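PDB 5U47: penicillin binding protein 2X from Streptococcus thermophilus, which probably cross-links the peptides of neighbouring glycan strands in septal peptidoglycan as a transpeptidase, and is a target of beta-lactam antibiotics. Local coordinates for residues Ala29-Thr34 against Ala44-Ser49; Gly309-Asn314 against Arg470-Ser475. The protein carries 1 engineered substitution. All blocks are in the same frame, centred on the assembly; numbering follows the deposited sequence.

Overall arrangement
The chain meets interaction 1 first, near its N terminus. There the loop 29-34, between strands 26-28 and 35-36, lies against strand 42-55, so the contact closes a short loop of nine intervening residues, which include strand 35-36, in the dimerisation domain. Interaction 2 opens only after this one has closed, so the two are in series and neither nest nor cross. It lies in the transpeptidase domain and spans a far longer stretch, bringing the loop after helix 297-308 back to helix 463-478. The centres of interaction 1 and interaction 2 are about 53 Å apart, on opposite sides of the chain's centre. Interaction 1 is largely polar and bridged by water; interaction 2 is aromatic and apolar.

Interaction 1 (Ala29-Thr34 against Ala44-Ser49); sequences AAKRGT and AEDSTS. With ACT (acetate ion), chain C.
In the dimerisation domain, the loop leading into strand 35-36, which pairs antiparallel with strand 42-55, is held through its backbone by Asp-46 of that longer strand. Arg-32 N lies 2.8 Å from Asp-46 OD2, with an N-H...O angle of 158°. The donor comes from above the carboxylate, 46° out of its plane. Asp-46 CG sits beside its own backbone N (chi1 -78°), which brings the carboxylate over to the loop. Arg-32 CB also packs against the carboxylate, 3.3 Å from Asp-46 OD1. Water 1 gives a second bond to Asp-46 OD2, at 2.6 Å, and also donates to Ala-30 O. Water 2 joins Arg-32 O, Thr-34 OG1 and Asp-46 N. Water 3 links Thr-34 OG1 to Glu-45 OE1. Thr-34 CA makes a CA-H...O approach to Ala-44 O, at 3.4 Å. An acetate, probably from the crystallisation liquor, lies between the Lys-31 side chain and Thr-48, whose OG1 donates a hydrogen bond to its OXT at 2.5 Å. Arg-142 of strand 134-143 forms a salt bridge to Asp-46 OD1. The Arg-32 side chain leads away to a salt bridge with Glu-177 of helix 175-179, while strand 168-172 touches both residues through Leu-170.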
loop_
_atom_site.group_PDB
_atom_site.type_symbol
_atom_site.label_atom_id
_atom_site.label_comp_id
_atom_site.label_asym_id
_atom_site.label_seq_id
_atom_site.Cartn_x
_atom_site.Cartn_y
_atom_site.Cartn_z
ATOM N N ALA A 29 -18.052 -15.874 -14.782
ATOM C CA ALA A 29 -17.240 -14.865 -14.140
ATOM C C ALA A 29 -16.923 -13.741 -15.103
ATOM O O ALA A 29 -16.618 -13.972 -16.263
ATOM C CB ALA A 29 -15.944 -15.478 -13.621
ATOM N N ALA A 30 -17.032 -12.523 -14.619
ATOM C CA ALA A 30 -16.681 -11.355 -15.405
ATOM C C ALA A 30 -15.154 -11.248 -15.505
ATOM O O ALA A 30 -14.417 -11.805 -14.678
ATOM C CB ALA A 30 -17.235 -10.104 -14.738
ATOM N N LYS A 31 -14.689 -10.545 -16.529
ATOM C CA LYS A 31 -13.290 -10.264 -16.654
ATOM C C LYS A 31 -12.881 -9.366 -15.462
ATOM O O LYS A 31 -13.518 -8.346 -15.181
ATOM C CB LYS A 31 -13.009 -9.524 -17.949
ATOM C CG LYS A 31 -11.570 -9.057 -18.070
ATOM C CD LYS A 31 -11.336 -8.202 -19.280
ATOM C CE LYS A 31 -9.880 -7.778 -19.323
ATOM N NZ LYS A 31 -9.631 -6.813 -20.427
ATOM N N ARG A 32 -11.824 -9.759 -14.773
ATOM C CA ARG A 32 -11.307 -8.996 -13.662
ATOM C C ARG A 32 -10.528 -7.805 -14.205
ATOM O O ARG A 32 -9.800 -7.922 -15.199
ATOM C CB ARG A 32 -10.399 -9.885 -12.813
ATOM C CG ARG A 32 -9.883 -9.253 -11.532
ATOM C CD ARG A 32 -9.112 -10.291 -10.723
ATOM N NE ARG A 32 -8.621 -9.773 -9.450
ATOM C CZ ARG A 32 -9.363 -9.634 -8.355
ATOM N NH1 ARG A 32 -10.667 -9.942 -8.364
ATOM N NH2 ARG A 32 -8.821 -9.160 -7.253
ATOM N N GLY A 33 -10.657 -6.673 -13.525
ATOM C CA GLY A 33 -9.975 -5.467 -13.901
ATOM C C GLY A 33 -8.473 -5.646 -13.914
ATOM O O GLY A 33 -7.932 -6.518 -13.236
ATOM N N THR A 34 -7.819 -4.828 -14.725
ATOM C CA THR A 34 -6.380 -4.843 -14.849
ATOM C C THR A 34 -5.814 -3.859 -13.844
ATOM O O THR A 34 -6.415 -2.814 -13.600
ATOM C CB THR A 34 -5.975 -4.427 -16.274
ATOM O OG1 THR A 34 -6.396 -5.434 -17.171
ATOM C CG2 THR A 34 -4.475 -4.246 -16.425
ATOM N N ALA A 44 -0.947 -6.532 -13.437
ATOM C CA ALA A 44 -1.735 -7.750 -13.278
ATOM C C ALA A 44 -2.928 -7.704 -14.239
ATOM O O ALA A 44 -3.645 -6.704 -14.295
ATOM C CB ALA A 44 -2.242 -7.921 -11.841
ATOM N N GLU A 45 -3.132 -8.780 -14.982
ATOM C CA GLU A 45 -4.235 -8.846 -15.916
ATOM C C GLU A 45 -4.681 -10.274 -16.123
ATOM O O GLU A 45 -3.911 -11.227 -15.901
ATOM C CB GLU A 45 -3.867 -8.220 -17.273
ATOM C CG GLU A 45 -2.770 -8.952 -18.045
ATOM C CD GLU A 45 -2.557 -8.408 -19.472
ATOM O OE1 GLU A 45 -3.314 -7.521 -19.927
ATOM O OE2 GLU A 45 -1.617 -8.873 -20.144
ATOM N N ASP A 46 -5.933 -10.406 -16.550
ATOM C CA ASP A 46 -6.510 -11.709 -16.853
ATOM C C ASP A 46 -5.935 -12.273 -18.135
ATOM O O ASP A 46 -5.617 -11.532 -19.055
ATOM C CB ASP A 46 -8.045 -11.630 -17.016
ATOM C CG ASP A 46 -8.779 -11.563 -15.698
ATOM O OD1 ASP A 46 -8.102 -11.388 -14.659
ATOM O OD2 ASP A 46 -10.050 -11.696 -15.696
ATOM N N SER A 47 -5.812 -13.596 -18.163
ATOM C CA SER A 47 -5.355 -14.345 -19.321
ATOM C C SER A 47 -6.266 -15.564 -19.476
ATOM O O SER A 47 -6.437 -16.354 -18.531
ATOM C CB SER A 47 -3.909 -14.774 -19.123
ATOM O OG SER A 47 -3.482 -15.673 -20.101
ATOM N N THR A 48 -6.857 -15.695 -20.658
ATOM C CA THR A 48 -7.778 -16.792 -20.964
ATOM C C THR A 48 -7.105 -17.829 -21.836
ATOM O O THR A 48 -6.471 -17.500 -22.837
ATOM C CB THR A 48 -8.995 -16.282 -21.745
ATOM O OG1 THR A 48 -9.576 -15.189 -21.060
ATOM C CG2 THR A 48 -10.060 -17.373 -21.900
ATOM N N SER A 49 -7.233 -19.082 -21.436
ATOM C CA SER A 49 -6.740 -20.205 -22.221
ATOM C C SER A 49 -7.927 -21.187 -22.306
ATOM O O SER A 49 -8.979 -20.968 -21.688
ATOM C CB SER A 49 -5.483 -20.810 -21.619
ATOM O OG SER A 49 -5.754 -21.373 -20.363
HETATM C C ACT C . -8.956 -11.990 -20.938
HETATM O O ACT C . -9.518 -10.898 -20.683
HETATM O OXT ACT C . -8.934 -12.934 -20.113
HETATM C CH3 ACT C . -8.291 -12.171 -22.274
HETATM O O HOH W 1 -11.960 -13.017 -14.471
HETATM O O HOH W 2 -7.489 -7.876 -16.635
HETATM O O HOH W 3 -5.219 -5.825 -19.489
#

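Interaction 2 (Gly309-Asn314 against Arg470-Ser475); sequences GSFNPN and RNYMIS. With ACT (acetate ion), chain D.
Phe-311 and Tyr-472 form an offset edge-to-face aromatic pair on the surface of the transpeptidase domain, whose fold is related to that of the beta-lactamases. The edge of Phe-311 is turned toward the face of Tyr-472. The ring centroids are 5.2 Å apart and the planes meet at 61°. Phe-311 CE2 makes the close approach, 3.5 Å from Tyr-472 CZ. Phe-311 CZ stands over the same ring, offset toward its rim. The two side chains run past each other in opposite directions. Phe-311 CG lies opposite its backbone N (chi1 -178°), which carries the ring out toward the helix. The phenol oxygen of Tyr-472 lies at the edge of the Phe-311 ring, near its plane.

The apolar part is completed by Pro-313. Its ring crosses the end of the tyrosine at a slant, and Pro-313 CB comes to 4.1 Å from Tyr-472 CZ. Leu-302 of helix 297-308 touches both aromatic residues. Ala-348 of helix 347-352 also packs on Tyr-472.

Polar bonds lie within the segments or go to other partners. Gly-309 ends helix 297-308 in a Schellman motif, with positive phi (82°). Further on, Asn-312 forms an Asx turn: its OD1 accepts from Asn-314 N at 3.3 Å. Pro-313 O takes a bond from Ser-346 OG. On the helix, Ser-475 OG donates to an acetate, probably from the crystallisation liquor, which Thr-478 also binds.

Both loop residues meet the phenol oxygen from the same side: Tyr-472 OH lies 3.4 Å from Pro-313 CB and 3.5 Å from Phe-311 CE2.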
loop_
_atom_site.group_PDB
_atom_site.type_symbol
_atom_site.label_atom_id
_atom_site.label_comp_id
_atom_site.label_asym_id
_atom_site.label_seq_id
_atom_site.Cartn_x
_atom_site.Cartn_y
_atom_site.Cartn_z
ATOM N N GLY A 309 8.963 25.820 20.748
ATOM C CA GLY A 309 9.807 26.932 21.157
ATOM C C GLY A 309 10.835 26.504 22.204
ATOM O O GLY A 309 11.502 27.351 22.801
ATOM N N SER A 310 10.984 25.193 22.418
ATOM C CA SER A 310 11.903 24.668 23.442
ATOM C C SER A 310 13.141 23.973 22.844
ATOM O O SER A 310 13.556 22.884 23.293
ATOM C CB SER A 310 11.145 23.735 24.398
ATOM O OG SER A 310 10.540 22.659 23.703
ATOM N N PHE A 311 13.723 24.612 21.828
ATOM C CA PHE A 311 14.933 24.110 21.202
ATOM C C PHE A 311 15.936 25.242 21.002
ATOM O O PHE A 311 15.703 26.164 20.227
ATOM C CB PHE A 311 14.632 23.450 19.859
ATOM C CG PHE A 311 15.845 22.866 19.200
ATOM C CD1 PHE A 311 16.300 21.606 19.553
ATOM C CD2 PHE A 311 16.543 23.580 18.242
ATOM C CE1 PHE A 311 17.426 21.063 18.954
ATOM C CE2 PHE A 311 17.664 23.042 17.640
ATOM C CZ PHE A 311 18.111 21.786 18.000
ATOM N N ASN A 312 17.035 25.173 21.743
ATOM C CA ASN A 312 18.131 26.101 21.577
ATOM C C ASN A 312 19.210 25.222 20.955
ATOM O O ASN A 312 19.763 24.362 21.642
ATOM C CB ASN A 312 18.567 26.677 22.913
ATOM C CG ASN A 312 19.635 27.742 22.763
ATOM O OD1 ASN A 312 20.382 27.771 21.777
ATOM N ND2 ASN A 312 19.716 28.627 23.747
ATOM N N PRO A 313 19.503 25.411 19.642
ATOM C CA PRO A 313 20.479 24.524 18.976
ATOM C C PRO A 313 21.869 24.523 19.604
ATOM O O PRO A 313 22.536 23.483 19.603
ATOM C CB PRO A 313 20.562 25.089 17.542
ATOM C CG PRO A 313 20.118 26.508 17.662
ATOM C CD PRO A 313 19.092 26.524 18.760
ATOM N N ASN A 314 22.262 25.679 20.142
ATOM C CA ASN A 314 23.587 25.912 20.703
ATOM C C ASN A 314 23.783 25.477 22.147
ATOM O O ASN A 314 24.923 25.255 22.562
ATOM C CB ASN A 314 23.894 27.404 20.597
ATOM C CG ASN A 314 23.694 27.928 19.189
ATOM O OD1 ASN A 314 23.844 27.186 18.221
ATOM N ND2 ASN A 314 23.341 29.206 19.069
ATOM N N ARG A 470 14.459 19.948 8.636
ATOM C CA ARG A 470 15.121 19.444 7.421
ATOM C C ARG A 470 16.557 19.942 7.312
ATOM O O ARG A 470 17.445 19.190 6.921
ATOM C CB ARG A 470 14.348 19.801 6.153
ATOM C CG ARG A 470 13.022 19.046 5.981
ATOM C CD ARG A 470 12.479 19.154 4.557
ATOM N NE ARG A 470 12.429 20.537 4.072
ATOM C CZ ARG A 470 11.476 21.429 4.359
ATOM N NH1 ARG A 470 10.446 21.131 5.159
ATOM N NH2 ARG A 470 11.561 22.654 3.858
ATOM N N ASN A 471 16.786 21.200 7.671
ATOM C CA ASN A 471 18.137 21.747 7.640
ATOM C C ASN A 471 19.039 21.055 8.685
ATOM O O ASN A 471 20.168 20.693 8.369
ATOM C CB ASN A 471 18.140 23.256 7.817
ATOM C CG ASN A 471 19.544 23.829 7.752
ATOM O OD1 ASN A 471 20.268 23.604 6.781
ATOM N ND2 ASN A 471 19.947 24.542 8.794
ATOM N N TYR A 472 18.548 20.841 9.905
ATOM C CA TYR A 472 19.353 20.124 10.914
ATOM C C TYR A 472 19.684 18.711 10.430
ATOM O O TYR A 472 20.769 18.197 10.695
ATOM C CB TYR A 472 18.664 20.069 12.291
ATOM C CG TYR A 472 18.562 21.413 12.982
ATOM C CD1 TYR A 472 19.704 22.135 13.298
ATOM C CD2 TYR A 472 17.334 21.939 13.368
ATOM C CE1 TYR A 472 19.629 23.366 13.942
ATOM C CE2 TYR A 472 17.251 23.164 14.004
ATOM C CZ TYR A 472 18.402 23.868 14.289
ATOM O OH TYR A 472 18.322 25.079 14.926
ATOM N N MET A 473 18.757 18.106 9.697
ATOM C CA MET A 473 18.957 16.753 9.138
ATOM C C MET A 473 20.045 16.664 8.052
ATOM O O MET A 473 20.522 15.566 7.750
ATOM C CB MET A 473 17.627 16.188 8.617
ATOM C CG MET A 473 16.673 15.759 9.717
ATOM S SD MET A 473 15.003 15.389 9.124
ATOM C CE MET A 473 15.260 13.820 8.308
ATOM N N ILE A 474 20.435 17.787 7.451
ATOM C CA ILE A 474 21.537 17.775 6.478
ATOM C C ILE A 474 22.833 17.373 7.202
ATOM O O ILE A 474 23.639 16.571 6.688
ATOM C CB ILE A 474 21.733 19.150 5.793
ATOM C CG1 ILE A 474 20.544 19.481 4.872
ATOM C CG2 ILE A 474 23.045 19.195 5.005
ATOM C CD1 ILE A 474 20.573 20.886 4.309
ATOM N N SER A 475 23.019 17.921 8.400
ATOM C CA SER A 475 24.229 17.658 9.190
ATOM C C SER A 475 24.397 16.211 9.605
ATOM O O SER A 475 25.518 15.763 9.824
ATOM C CB SER A 475 24.317 18.585 10.410
ATOM O OG SER A 475 24.399 19.928 9.985
HETATM C C ACT D . 28.124 20.364 9.117
HETATM O O ACT D . 26.952 20.509 9.521
HETATM O OXT ACT D . 28.375 19.979 7.953
HETATM C CH3 ACT D . 29.257 20.675 10.057
#